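Local coordinates for protein neisseria adhesin A (Neisseria meningitidis, PDB 4CJD) that probably adheres to human epithelial cells and promotes bacterial uptake, as a trimeric coiled-coil adhesin displayed on the bacterial surface, at residues 20-23 / 24-27; 60-63 / 64-68. All coordinates share one frame; numbering follows the deposited sequence.

Interaction 1: 20-23 / 24-27. Unlike the reference sequence in segment 20-23: Val20 (reference Ser).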
ATOM      1  N   VAL A  20      -0.833  37.465  20.477  1.00 18.26           N
ATOM      2  CA  VAL A  20      -1.518  37.311  19.182  1.00 22.58           C
ATOM      3  C   VAL A  20      -0.522  37.167  18.028  1.00 19.58           C
ATOM      4  O   VAL A  20      -0.640  36.281  17.173  1.00 19.21           O
ATOM      5  CB  VAL A  20      -2.457  38.529  18.872  1.00 21.09           C
ATOM      6  CG1 VAL A  20      -2.802  38.579  17.397  1.00 25.29           C
ATOM      7  CG2 VAL A  20      -3.704  38.460  19.681  1.00 21.79           C
ATOM      8  N   TYR A  21       0.481  38.038  18.010  1.00 19.40           N
ATOM      9  CA  TYR A  21       1.498  37.993  16.949  1.00 17.13           C
ATOM     10  C   TYR A  21       2.199  36.643  16.930  1.00 17.59           C
ATOM     11  O   TYR A  21       2.373  36.056  15.898  1.00 20.14           O
ATOM     12  CB  TYR A  21       2.524  39.122  17.138  1.00 25.39           C
ATOM     13  CG  TYR A  21       3.581  39.241  16.040  1.00 28.78           C
ATOM     14  CD1 TYR A  21       3.339  39.978  14.878  1.00 33.97           C
ATOM     15  CD2 TYR A  21       4.815  38.612  16.165  1.00 28.20           C
ATOM     16  CE1 TYR A  21       4.325  40.098  13.874  1.00 36.95           C
ATOM     17  CE2 TYR A  21       5.798  38.717  15.182  1.00 31.68           C
ATOM     18  CZ  TYR A  21       5.562  39.472  14.038  1.00 36.10           C
ATOM     19  OH  TYR A  21       6.566  39.591  13.064  1.00 33.09           O
ATOM     20  N   ASN A  22       2.562  36.136  18.105  1.00 16.50           N
ATOM     21  CA  ASN A  22       3.228  34.860  18.166  1.00 17.81           C
ATOM     22  C   ASN A  22       2.358  33.689  17.676  1.00 16.94           C
ATOM     23  O   ASN A  22       2.828  32.850  16.931  1.00 14.72           O
ATOM     24  CB  ASN A  22       3.726  34.637  19.606  1.00 22.35           C
ATOM     25  CG  ASN A  22       5.071  35.313  19.835  1.00 34.92           C
ATOM     26  OD1 ASN A  22       6.104  34.784  19.433  1.00 46.27           O
ATOM     27  ND2 ASN A  22       5.062  36.507  20.422  1.00 34.09           N
ATOM     28  N   ASN A  23       1.085  33.646  18.071  1.00 14.79           N
ATOM     29  CA  ASN A  23       0.164  32.642  17.552  1.00 13.96           C
ATOM     30  C   ASN A  23      -0.031  32.780  16.063  1.00 13.44           C
ATOM     31  O   ASN A  23      -0.125  31.780  15.325  1.00 16.64           O
ATOM     32  CB  ASN A  23      -1.187  32.747  18.267  1.00 14.55           C
ATOM     33  CG  ASN A  23      -1.103  32.285  19.715  1.00 21.66           C
ATOM     34  OD1 ASN A  23      -0.139  31.667  20.096  1.00 24.69           O
ATOM     35  ND2 ASN A  23      -2.095  32.608  20.510  1.00 15.49           N
ATOM     36  N   THR A  24      -0.107  34.021  15.593  1.00 13.93           N
ATOM     37  CA  THR A  24      -0.239  34.254  14.144  1.00 13.62           C
ATOM     38  C   THR A  24       0.988  33.712  13.385  1.00 16.54           C
ATOM     39  O   THR A  24       0.841  33.046  12.345  1.00 13.71           O
ATOM     40  CB  THR A  24      -0.475  35.778  13.890  1.00 17.58           C
ATOM     41  OG1 THR A  24      -1.646  36.159  14.611  1.00 20.41           O
ATOM     42  CG2 THR A  24      -0.634  36.111  12.388  1.00 18.27           C
ATOM     43  N   GLN A  25       2.205  33.906  13.927  1.00 15.90           N
ATOM     44  CA  GLN A  25       3.373  33.255  13.314  1.00 13.19           C
ATOM     45  C   GLN A  25       3.325  31.729  13.396  1.00 14.76           C
ATOM     46  O   GLN A  25       3.705  31.040  12.432  1.00 11.95           O
ATOM     47  CB  GLN A  25       4.686  33.751  13.956  1.00 15.31           C
ATOM     48  CG  GLN A  25       5.019  35.187  13.630  1.00 21.06           C
ATOM     49  CD  GLN A  25       6.418  35.579  14.064  1.00 18.84           C
ATOM     50  OE1 GLN A  25       6.844  35.290  15.183  1.00 18.63           O
ATOM     51  NE2 GLN A  25       7.133  36.252  13.183  1.00 16.88           N
ATOM     52  N   ASP A  26       2.872  31.181  14.535  1.00 12.63           N
ATOM     53  CA  ASP A  26       2.666  29.738  14.617  1.00 15.15           C
ATOM     54  C   ASP A  26       1.741  29.225  13.524  1.00 17.86           C
ATOM     55  O   ASP A  26       1.969  28.159  12.911  1.00 13.24           O
ATOM     56  CB  ASP A  26       2.080  29.320  15.978  1.00 12.03           C
ATOM     57  CG  ASP A  26       3.125  29.241  17.047  1.00 23.86           C
ATOM     58  OD1 ASP A  26       4.321  29.389  16.729  1.00 21.84           O
ATOM     59  OD2 ASP A  26       2.752  29.032  18.193  1.00 26.59           O
ATOM     60  N   ILE A  27       0.686  29.971  13.272  1.00 11.78           N
ATOM     61  CA  ILE A  27      -0.301  29.511  12.284  1.00 12.50           C
ATOM     62  C   ILE A  27       0.142  29.714  10.837  1.00 15.17           C
ATOM     63  O   ILE A  27      -0.068  28.847   9.954  1.00 13.46           O
ATOM     64  CB  ILE A  27      -1.663  30.214  12.533  1.00 11.36           C
ATOM     65  CG1 ILE A  27      -2.300  29.666  13.824  1.00 14.82           C
ATOM     66  CG2 ILE A  27      -2.679  30.023  11.333  1.00 11.17           C
ATOM     67  CD1 ILE A  27      -3.425  30.604  14.367  1.00 12.74           C
TER
HETATM   68  O   HOH W   1       7.014  36.680  17.490  1.00 22.46           O
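Tyr21 and Gln25, one helical turn apart on helix 9-28, show how an i to i+4 pair can lay an amide against an aromatic ring. The tyrosine side chain leaves the backbone with CG anti to N (chi1 -176°), which swings the ring forward until CE2 lies 3.4 Å from CD of Gln25. Ring and amide planes are turned 43° against each other, so the approach is oblique rather than a parallel stack. Near the phenol end, Gln25 NE2 comes to 3.4 Å from Tyr21 OH without a hydrogen bond; the hydroxyl bonds instead to the backbone O of Thr35, to which NE2 makes a weak bond. At the other end of the amide, a water in the plane of the tyrosine ring donates to Gln25 OE1 (2.7 Å) and weakly to Asn22 OD1, loosely linking side chains three residues apart; Asn22 ND2 is held by Val18 O.

Elsewhere on the helix, Val20 and Thr24 run side by side and point the same way. Thr24 OG1 sits beside its own backbone N (chi1 -58°) and turns back to donate to Val20 O at 2.8 Å, from above the carbonyl plane. The same oxygen receives the helical bond from Thr24 N, also 2.8 Å and nearly along the C=O axis, so one carbonyl takes two donors from one residue. Thr24 OG1 in turn accepts from Asn23 ND2 of the second subunit. Asn23 gives its ND2 to Thr24 of the third subunit and packs on its own copies, while Asp26 OD2 forms a salt bridge with Lys65 of the third subunit. The arrangement is consistent with a trimeric helical bundle, with an asparagine layer where the three Asn23 meet, here in the head domain of the adhesin.

Interaction 2: 60-63 / 64-68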
ATOM      1  N   GLY A  60      10.173  24.276  11.459  1.00 14.08           N
ATOM      2  CA  GLY A  60      11.084  25.025  10.605  1.00 11.58           C
ATOM      3  C   GLY A  60      10.414  26.300  10.097  1.00 15.47           C
ATOM      4  O   GLY A  60      10.721  26.765   9.028  1.00 15.30           O
ATOM      5  N   GLY A  61       9.479  26.858  10.868  1.00 13.69           N
ATOM      6  CA  GLY A  61       8.865  28.127  10.491  1.00 11.69           C
ATOM      7  C   GLY A  61       7.820  28.031   9.384  1.00 13.89           C
ATOM      8  O   GLY A  61       7.329  29.035   8.875  1.00 12.69           O
ATOM      9  N   LEU A  62       7.462  26.816   8.992  1.00 13.16           N
ATOM     10  CA  LEU A  62       6.472  26.668   7.929  1.00 15.19           C
ATOM     11  C   LEU A  62       5.102  27.192   8.331  1.00 13.43           C
ATOM     12  O   LEU A  62       4.326  27.658   7.483  1.00 10.31           O
ATOM     13  CB  LEU A  62       6.346  25.194   7.530  1.00 13.70           C
ATOM     14  CG  LEU A  62       7.413  24.535   6.661  1.00 21.23           C
ATOM     15  CD1 LEU A  62       7.082  23.035   6.514  1.00 13.73           C
ATOM     16  CD2 LEU A  62       7.536  25.229   5.309  1.00 19.95           C
ATOM     17  N   GLY A  63       4.773  27.027   9.616  1.00 13.49           N
ATOM     18  CA  GLY A  63       3.442  27.335  10.115  1.00 12.94           C
ATOM     19  C   GLY A  63       2.477  26.194   9.955  1.00  9.80           C
ATOM     20  O   GLY A  63       2.658  25.319   9.097  1.00 11.59           O
ATOM     21  N   LEU A  64       1.466  26.148  10.821  1.00 14.88           N
ATOM     22  CA  LEU A  64       0.511  25.042  10.805  1.00 13.99           C
ATOM     23  C   LEU A  64      -0.230  24.892   9.457  1.00 11.16           C
ATOM     24  O   LEU A  64      -0.422  23.770   8.948  1.00  9.82           O
ATOM     25  CB  LEU A  64      -0.502  25.234  11.948  1.00  9.79           C
ATOM     26  CG  LEU A  64       0.106  25.376  13.366  1.00 18.41           C
ATOM     27  CD1 LEU A  64      -0.971  25.681  14.372  1.00 17.26           C
ATOM     28  CD2 LEU A  64       0.890  24.153  13.802  1.00 16.38           C
ATOM     29  N   LYS A  65      -0.633  26.007   8.861  1.00 13.03           N
ATOM     30  CA  LYS A  65      -1.387  25.919   7.580  1.00 14.82           C
ATOM     31  C   LYS A  65      -0.560  25.245   6.485  1.00 13.50           C
ATOM     32  O   LYS A  65      -1.037  24.356   5.785  1.00 11.26           O
ATOM     33  CB  LYS A  65      -1.842  27.323   7.091  1.00 12.12           C
ATOM     34  CG  LYS A  65      -2.888  28.034   8.044  1.00 16.67           C
ATOM     35  CD  LYS A  65      -3.397  29.429   7.382  1.00 22.74           C
ATOM     36  CE  LYS A  65      -4.148  30.437   8.311  1.00 59.45           C
ATOM     37  NZ  LYS A  65      -4.220  31.994   7.954  1.00 26.25           N
ATOM     38  N   GLU A  66       0.698  25.660   6.350  1.00 14.58           N
ATOM     39  CA  GLU A  66       1.514  25.078   5.324  1.00  9.70           C
ATOM     40  C   GLU A  66       1.816  23.607   5.582  1.00 10.49           C
ATOM     41  O   GLU A  66       1.897  22.812   4.635  1.00 12.26           O
ATOM     42  CB  GLU A  66       2.835  25.866   5.173  1.00 12.50           C
ATOM     43  CG  GLU A  66       3.743  25.260   4.094  1.00 13.11           C
ATOM     44  CD  GLU A  66       3.084  25.240   2.724  1.00 23.63           C
ATOM     45  OE1 GLU A  66       2.158  26.036   2.501  1.00 23.07           O
ATOM     46  OE2 GLU A  66       3.455  24.398   1.885  1.00 24.97           O
ATOM     47  N   VAL A  67       2.048  23.218   6.841  1.00 14.26           N
ATOM     48  CA  VAL A  67       2.300  21.786   7.084  1.00 13.69           C
ATOM     49  C   VAL A  67       1.022  21.001   6.726  1.00 14.26           C
ATOM     50  O   VAL A  67       1.062  19.911   6.087  1.00 10.35           O
ATOM     51  CB  VAL A  67       2.720  21.502   8.580  1.00 16.88           C
ATOM     52  CG1 VAL A  67       2.894  19.976   8.827  1.00 13.26           C
ATOM     53  CG2 VAL A  67       4.058  22.237   8.910  1.00  9.25           C
ATOM     54  N   LEU A  68      -0.123  21.535   7.124  1.00  9.17           N
ATOM     55  CA  LEU A  68      -1.366  20.840   6.759  1.00 16.40           C
ATOM     56  C   LEU A  68      -1.508  20.723   5.232  1.00 14.97           C
ATOM     57  O   LEU A  68      -1.918  19.665   4.730  1.00 13.02           O
ATOM     58  CB  LEU A  68      -2.584  21.539   7.357  1.00 14.95           C
ATOM     59  CG  LEU A  68      -2.852  21.257   8.839  1.00 21.65           C
ATOM     60  CD1 LEU A  68      -3.867  22.249   9.388  1.00 21.71           C
ATOM     61  CD2 LEU A  68      -3.329  19.847   9.040  1.00 13.23           C
TER
HETATM   62  O   HOH W   2       1.607  28.105   7.400  1.00 11.08           O
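Leu62, the last residue but one before helix 64-113, reaches across to the first turn of that helix and meets Glu66 and Val67. Its CB already lies 4.0 Å from CG2 of Val67. CG stands beside the backbone N, anti to the carbonyl carbon (chi1 -76°), and from this branch point the two methyls part: CD1 approaches Val67 CG2 at 3.9 Å, whereas CD2 rests 4.0 Å from CG of Glu66. The leucine crosses the valine at about a right angle and the glutamate at a slant. The side-chain atoms that touch are all carbons. Glu66 bends at its second torsion (chi2 60°), and its carboxylate leads away from the leucine.

The backbone binds the same turn. Leu62 O is 3.3 Å from Glu66 CB and accepts a hydrogen bond from a water, which accepts from Glu66 N in its turn; the water thus spans a loop carbonyl and an amide of the first turn that do not meet directly. Gly63 holds the N-cap position, and its O accepts the nearly straight bond from Val67 N (3.1 Å, 164° at the hydrogen). The backbone angles of Gly63 would jam a CB against the preceding carbonyl O.

The contact lies where the loop after helix 51-56 turns into the long coiled-coil helix 64-113. The start of this helix lies against the end of helix 9-28, while Leu64 and Leu68 pack against leucines 64 and 68 of the neighbouring subunits.

In the fold
From the N terminus, the chain runs through interaction 1 near the end of helix 9-28, then leaves the axis to form the antiparallel hairpin 35-40/43-48 and the short helix 51-56 before interaction 2 opens helix 64-113. The two are in series, neither nested nor crossed, and each closes only a helical turn. Their centres are nevertheless only about 12 Å apart, because the excursion returns the chain to where it left: Asp26 O lies 2.9 Å from Leu64 N in a probable hydrogen bond. Helix 64-113 thereby takes up the course of helix 9-28, and both interactions face the other subunits, tying the N-terminal helix of the head to its coiled-coil helix.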